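Local coordinates for glucose-6-phosphate isomerase (Thermus thermophilus, PDB 1ZZG), which probably catalyses the reversible isomerisation of glucose 6-phosphate to fructose 6-phosphate, a step shared by glycolysis and gluconeogenesis, at residues A[232-235]-A[236-240]; A[247-251]-A[252-256]; A[367-371]-A[372-376]. One frame throughout, in Å; residues are numbered along the deposited sequence.

Contact 1. Residues A[232-235]-A[236-240]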
# COMPACT_ATOMS: atom_id res chain seq x y z
N THR A 232 -8.92 -6.98 22.13
CA THR A 232 -9.07 -6.39 20.80
C THR A 232 -9.98 -7.27 19.94
O THR A 232 -10.66 -6.77 19.05
CB THR A 232 -7.69 -6.18 20.10
OG1 THR A 232 -6.99 -7.43 20.00
CG2 THR A 232 -6.85 -5.18 20.89
N ALA A 233 -9.99 -8.57 20.23
CA ALA A 233 -10.87 -9.48 19.49
C ALA A 233 -12.30 -9.01 19.80
O ALA A 233 -13.15 -8.93 18.91
CB ALA A 233 -10.68 -10.90 19.97
N LEU A 234 -12.56 -8.69 21.06
CA LEU A 234 -13.88 -8.22 21.47
C LEU A 234 -14.22 -6.93 20.73
O LEU A 234 -15.33 -6.78 20.21
CB LEU A 234 -13.92 -7.96 22.98
CG LEU A 234 -15.24 -7.39 23.51
CD1 LEU A 234 -16.36 -8.39 23.26
CD2 LEU A 234 -15.12 -7.06 24.99
N LEU A 235 -13.28 -6.00 20.69
CA LEU A 235 -13.50 -4.73 20.00
C LEU A 235 -13.96 -4.97 18.57
O LEU A 235 -14.98 -4.44 18.15
CB LEU A 235 -12.22 -3.88 20.01
CG LEU A 235 -11.84 -3.21 21.33
CD1 LEU A 235 -10.46 -2.60 21.21
CD2 LEU A 235 -12.87 -2.14 21.70
N LEU A 236 -13.21 -5.78 17.82
CA LEU A 236 -13.61 -6.05 16.44
C LEU A 236 -14.96 -6.77 16.42
O LEU A 236 -15.80 -6.51 15.56
CB LEU A 236 -12.55 -6.90 15.72
CG LEU A 236 -11.33 -6.17 15.15
CD1 LEU A 236 -10.42 -5.67 16.26
CD2 LEU A 236 -10.57 -7.11 14.23
N HIS A 237 -15.18 -7.67 17.38
CA HIS A 237 -16.43 -8.42 17.45
C HIS A 237 -17.64 -7.52 17.68
O HIS A 237 -18.70 -7.72 17.08
CB HIS A 237 -16.38 -9.46 18.57
CG HIS A 237 -17.63 -10.28 18.67
ND1 HIS A 237 -18.12 -11.02 17.62
CD2 HIS A 237 -18.51 -10.45 19.69
CE1 HIS A 237 -19.24 -11.62 17.99
NE2 HIS A 237 -19.50 -11.29 19.24
N LEU A 238 -17.49 -6.53 18.55
CA LEU A 238 -18.57 -5.60 18.87
C LEU A 238 -18.91 -4.69 17.68
O LEU A 238 -19.93 -4.00 17.69
CB LEU A 238 -18.20 -4.76 20.09
CG LEU A 238 -17.98 -5.52 21.41
CD1 LEU A 238 -17.53 -4.56 22.48
CD2 LEU A 238 -19.26 -6.23 21.83
N HIS A 239 -18.06 -4.69 16.67
CA HIS A 239 -18.29 -3.88 15.48
C HIS A 239 -18.29 -4.77 14.25
O HIS A 239 -18.05 -4.31 13.14
CB HIS A 239 -17.22 -2.80 15.34
CG HIS A 239 -17.16 -1.85 16.49
ND1 HIS A 239 -16.46 -2.12 17.65
CD2 HIS A 239 -17.73 -0.63 16.67
CE1 HIS A 239 -16.61 -1.11 18.49
NE2 HIS A 239 -17.37 -0.19 17.93
N ARG A 240 -18.58 -6.05 14.45
CA ARG A 240 -18.59 -7.03 13.35
C ARG A 240 -19.56 -6.70 12.22
O ARG A 240 -19.45 -7.22 11.12
CB ARG A 240 -18.90 -8.42 13.91
CG ARG A 240 -20.31 -8.54 14.48
CD ARG A 240 -20.65 -9.98 14.88
NE ARG A 240 -20.51 -10.91 13.76
CZ ARG A 240 -20.80 -12.20 13.82
NH1 ARG A 240 -21.25 -12.73 14.95
NH2 ARG A 240 -20.63 -12.98 12.76

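Contact 2. Residues A[247-251]-A[252-256]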
# COMPACT_ATOMS: atom_id res chain seq x y z
N PHE A 247 -6.80 -0.17 9.81
CA PHE A 247 -5.60 -0.52 10.56
C PHE A 247 -4.57 0.52 10.12
O PHE A 247 -4.01 0.44 9.03
CB PHE A 247 -5.13 -1.94 10.19
CG PHE A 247 -3.95 -2.43 10.99
CD1 PHE A 247 -4.10 -2.84 12.31
CD2 PHE A 247 -2.68 -2.48 10.41
CE1 PHE A 247 -3.01 -3.28 13.05
CE2 PHE A 247 -1.59 -2.92 11.14
CZ PHE A 247 -1.75 -3.32 12.47
N MET A 248 -4.33 1.51 10.99
CA MET A 248 -3.42 2.61 10.69
C MET A 248 -2.16 2.63 11.55
O MET A 248 -2.23 2.73 12.78
CB MET A 248 -4.19 3.92 10.86
CG MET A 248 -3.46 5.19 10.46
SD MET A 248 -4.61 6.59 10.55
CE MET A 248 -3.57 7.93 10.01
N VAL A 249 -1.00 2.55 10.90
CA VAL A 249 0.27 2.53 11.61
C VAL A 249 1.08 3.81 11.46
O VAL A 249 1.37 4.24 10.35
CB VAL A 249 1.14 1.35 11.13
CG1 VAL A 249 2.44 1.29 11.92
CG2 VAL A 249 0.37 0.05 11.26
N TYR A 250 1.44 4.42 12.59
CA TYR A 250 2.22 5.64 12.59
C TYR A 250 3.72 5.36 12.59
O TYR A 250 4.40 5.57 13.59
CB TYR A 250 1.87 6.52 13.80
CG TYR A 250 0.75 7.48 13.48
CD1 TYR A 250 -0.57 7.04 13.39
CD2 TYR A 250 1.03 8.81 13.17
CE1 TYR A 250 -1.58 7.91 12.99
CE2 TYR A 250 0.02 9.68 12.76
CZ TYR A 250 -1.28 9.22 12.68
OH TYR A 250 -2.27 10.08 12.25
N SER A 251 4.20 4.90 11.45
CA SER A 251 5.61 4.57 11.27
C SER A 251 5.86 4.33 9.79
O SER A 251 4.98 3.83 9.08
CB SER A 251 5.98 3.31 12.06
OG SER A 251 7.31 2.90 11.78
N GLU A 252 7.04 4.70 9.31
CA GLU A 252 7.39 4.46 7.92
C GLU A 252 8.15 3.14 7.85
O GLU A 252 8.04 2.39 6.88
CB GLU A 252 8.25 5.61 7.37
CG GLU A 252 8.71 5.44 5.92
CD GLU A 252 7.57 5.44 4.90
OE1 GLU A 252 6.42 5.80 5.24
OE2 GLU A 252 7.84 5.09 3.73
N ARG A 253 8.92 2.84 8.90
CA ARG A 253 9.67 1.58 8.94
C ARG A 253 8.68 0.41 8.86
O ARG A 253 9.00 -0.64 8.29
CB ARG A 253 10.47 1.49 10.24
CG ARG A 253 11.58 2.53 10.37
CD ARG A 253 12.20 2.45 11.75
NE ARG A 253 12.75 1.12 11.99
CZ ARG A 253 12.99 0.62 13.20
NH1 ARG A 253 12.72 1.34 14.28
NH2 ARG A 253 13.51 -0.60 13.32
N LEU A 254 7.49 0.60 9.42
CA LEU A 254 6.44 -0.42 9.40
C LEU A 254 5.43 -0.17 8.28
O LEU A 254 4.28 -0.60 8.38
CB LEU A 254 5.70 -0.44 10.73
CG LEU A 254 6.40 -0.99 11.98
CD1 LEU A 254 5.45 -0.88 13.16
CD2 LEU A 254 6.80 -2.45 11.75
N SER A 255 5.84 0.52 7.22
CA SER A 255 4.94 0.83 6.12
C SER A 255 4.31 -0.39 5.43
O SER A 255 3.30 -0.27 4.75
CB SER A 255 5.67 1.67 5.06
OG SER A 255 6.64 0.90 4.39
N HIS A 256 4.92 -1.56 5.60
CA HIS A 256 4.39 -2.76 4.96
C HIS A 256 3.59 -3.66 5.90
O HIS A 256 3.07 -4.69 5.48
CB HIS A 256 5.53 -3.54 4.31
CG HIS A 256 6.15 -2.82 3.15
ND1 HIS A 256 5.64 -2.90 1.87
CD2 HIS A 256 7.18 -1.94 3.09
CE1 HIS A 256 6.33 -2.10 1.07
NE2 HIS A 256 7.27 -1.51 1.79
O HOH W 1 4.76 6.55 7.35

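Contact 3. Residues A[367-371]-A[372-376]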
# COMPACT_ATOMS: atom_id res chain seq x y z
N PRO A 367 6.25 0.22 22.60
CA PRO A 367 7.29 1.01 23.27
C PRO A 367 8.18 1.71 22.24
O PRO A 367 8.63 2.83 22.43
CB PRO A 367 8.04 -0.02 24.09
CG PRO A 367 6.94 -0.99 24.47
CD PRO A 367 6.17 -1.14 23.18
N GLU A 368 8.43 1.01 21.13
CA GLU A 368 9.25 1.53 20.05
C GLU A 368 9.14 0.52 18.92
O GLU A 368 8.62 -0.58 19.13
CB GLU A 368 10.72 1.68 20.49
CG GLU A 368 11.49 0.37 20.65
CD GLU A 368 11.07 -0.44 21.87
OE1 GLU A 368 11.18 0.08 23.00
OE2 GLU A 368 10.64 -1.61 21.69
N VAL A 369 9.61 0.87 17.73
CA VAL A 369 9.57 -0.07 16.61
C VAL A 369 10.83 -0.93 16.68
O VAL A 369 11.89 -0.52 16.21
CB VAL A 369 9.50 0.65 15.25
CG1 VAL A 369 9.46 -0.38 14.12
CG2 VAL A 369 8.27 1.55 15.19
N SER A 370 10.68 -2.11 17.27
CA SER A 370 11.79 -3.05 17.43
C SER A 370 11.31 -4.47 17.14
O SER A 370 10.10 -4.75 17.17
CB SER A 370 12.33 -2.99 18.86
OG SER A 370 11.32 -3.30 19.80
N PRO A 371 12.24 -5.39 16.85
CA PRO A 371 11.85 -6.78 16.57
C PRO A 371 10.97 -7.32 17.71
O PRO A 371 9.94 -7.95 17.47
CB PRO A 371 13.20 -7.50 16.49
CG PRO A 371 14.11 -6.43 15.93
CD PRO A 371 13.70 -5.22 16.73
N TYR A 372 11.38 -7.05 18.94
CA TYR A 372 10.66 -7.50 20.13
C TYR A 372 9.22 -6.98 20.13
O TYR A 372 8.26 -7.77 20.21
CB TYR A 372 11.39 -7.02 21.39
CG TYR A 372 10.77 -7.44 22.71
CD1 TYR A 372 10.97 -8.72 23.22
CD2 TYR A 372 10.00 -6.54 23.46
CE1 TYR A 372 10.42 -9.10 24.46
CE2 TYR A 372 9.45 -6.91 24.69
CZ TYR A 372 9.66 -8.19 25.18
OH TYR A 372 9.12 -8.54 26.40
N ALA A 373 9.06 -5.67 20.02
CA ALA A 373 7.73 -5.05 20.01
C ALA A 373 6.87 -5.44 18.81
O ALA A 373 5.67 -5.66 18.94
CB ALA A 373 7.87 -3.52 20.08
N VAL A 374 7.48 -5.53 17.63
CA VAL A 374 6.74 -5.87 16.43
C VAL A 374 6.39 -7.37 16.41
O VAL A 374 5.31 -7.75 15.96
CB VAL A 374 7.53 -5.47 15.16
CG1 VAL A 374 6.81 -5.95 13.90
CG2 VAL A 374 7.68 -3.93 15.13
N GLY A 375 7.30 -8.20 16.90
CA GLY A 375 7.03 -9.63 16.96
C GLY A 375 5.85 -9.84 17.89
O GLY A 375 4.99 -10.71 17.66
N TRP A 376 5.80 -9.04 18.94
CA TRP A 376 4.72 -9.09 19.91
C TRP A 376 3.43 -8.68 19.19
O TRP A 376 2.43 -9.40 19.24
CB TRP A 376 5.01 -8.13 21.07
CG TRP A 376 4.07 -8.25 22.24
CD1 TRP A 376 2.72 -8.48 22.19
CD2 TRP A 376 4.40 -8.10 23.63
NE1 TRP A 376 2.19 -8.48 23.46
CE2 TRP A 376 3.20 -8.25 24.36
CE3 TRP A 376 5.59 -7.85 24.32
CZ2 TRP A 376 3.16 -8.15 25.76
CZ3 TRP A 376 5.55 -7.76 25.72
CH2 TRP A 376 4.34 -7.91 26.42

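Contact 1. Residues A[232-235]-A[236-240]
The carbonyl oxygen of Leu235 takes two N-H groups of His239. The main bond comes from the ring: His239 ND1 lies 2.8 Å from Leu235 O, the N-H aims straight at it (179°), and the oxygen sits in the ring plane. The backbone N of His239 adds only a long, weak bond. With chi1 at -60°, CG stands beside the histidine's own N, which turns the ring back over the last helical turn. Upstream the bonds are ordinary helix ones: Leu238 N meets Leu234 O at 2.7 Å, and His237 N and Leu236 N follow on Ala233 O and Thr232 O. Leu236 CD1 presses on Thr232 O at 3.0 Å, a tight spot. On another side of the helix Leu238 lies obliquely over Leu234, Leu234 CG to Leu238 CD1 being 3.8 Å, and both leucines also pack on His19. Thr232 OG1 hydrogen-bonds Gln384 and His380 of helix 371-391. Since His239 ND1 donates to Leu235 O while NE2 is bonded to Arg360 NH1, the ring is probably neutral with its proton on ND1, closing the end of helix 228-238 through a side chain.

Contact 2. Residues A[247-251]-A[252-256]
Val249 and Leu254 form the tight apolar part of this turn. The CG1 branch of Val249, anti to its backbone N at -177°, points toward the loop and touches Leu254 twice: Val249 CG1 is 3.9 Å from Leu254 CB and the same distance from Leu254 CD1. The two side chains cross at about a right angle, so one valine branch rests against the root of the leucine and one of its methyls.

Ser251 packs beside them. Its OG is 3.9 Å from Leu254 CB and accepts a weak bond from Leu254 N, 3.3 Å from Ser251 OG at 152°. The hydroxyl is also bonded to Glu102 OE2 of the second subunit, whose OE1 takes the backbone N-H groups of both Glu252 and Arg253. One carboxylate from across the dimer thus holds the hydroxyl and the head of the turn.

The other side is looser. The side chain of Glu252 leads away from the preceding residues, although its CB still touches Ser251, and a bend at chi2 (65°) folds its carboxylate round to a water, 2.8 Å from Glu252 OE1. The same water lies 3.2 Å from Ser251 O, a weak link; other acceptors compete for its protons, so this bridge is less certain than the protein contacts. Glu252 OE1 also forms a salt bridge with Lys290.

Backbone geometry sets up the rest: Tyr250 is the centre of an inverse gamma turn, and Glu252 to Ser255 make a type I beta turn closed by Ser255 N on Glu252 O at 2.9 Å. Such a pair of tight turns leads the chain off the end of strand 244-249 toward helix 257-269, a strand-to-helix connection of the alpha/beta SIS fold that here also meets the partner subunit.

Contact 3. Residues A[367-371]-A[372-376]
Gly375 N bonds to Pro371 O at 2.7 Å and Val374 N to Ser370 O at 2.8 Å, the first turns of helix 371-391. The second is the straighter, with the N-H meeting the oxygen at 166° and the carbonyl pointing almost directly at the donor. Ser370 is the N-cap. Its side chain takes a further N-H, Ala373 N to Ser370 OG at 3.3 Å; chi1 of 59° sets OG between the serine's own N and C and so brings it over the helix end.

The capping hydroxyl is in turn held from behind. Ser370 OG donates to Glu368 OE2 at 2.6 Å, on the anti side of the carboxylate and 25° out of its plane. The glutamate is therefore a second-shell residue that fixes the rotation of the cap, and a helix start so close by would be expected to favour its negative charge.

Further out, the methyl of Ala373 is the packing centre. Its CB lies only 3.2 Å from Glu368 O, while Glu368 OE2 stands 3.7 Å from the same methyl. Val369 and Val374 meet obliquely, Val369 CG1 to Val374 CG2 at 4.1 Å. Because Val369 precedes the N-cap and Val374 is four residues beyond it, this pair is a hydrophobic staple beside the capping bond.

The capped end follows strand 360-366. Pro371 and Val374 lean on Phe88 of helix 79-88, Tyr372 and Trp376 reach helix 206-221, and Val369 packs against Glu102 of the second subunit.

How the contacts relate
From the N terminus the three contacts come in series, neither nested nor crossed, each a local closure. Contact 1 ends helix 228-238; a short connection then enters strand 244-249, and contact 2 turns the chain off that strand toward helix 257-269. Much later strand 360-366, in the same mixed sheet, leads to contact 3 at the start of helix 371-391. Contacts 2 and 3 touch: Leu254 CG lies 3.8 Å from Val369 CG1, and Arg253 NH1 makes a weak bond to Val369 O, joining the two strand-to-helix loops. Contact 1 stands apart, its centre about 22 Å and 24 Å from those of contacts 2 and 3, but it packs on a later part of helix 371-391.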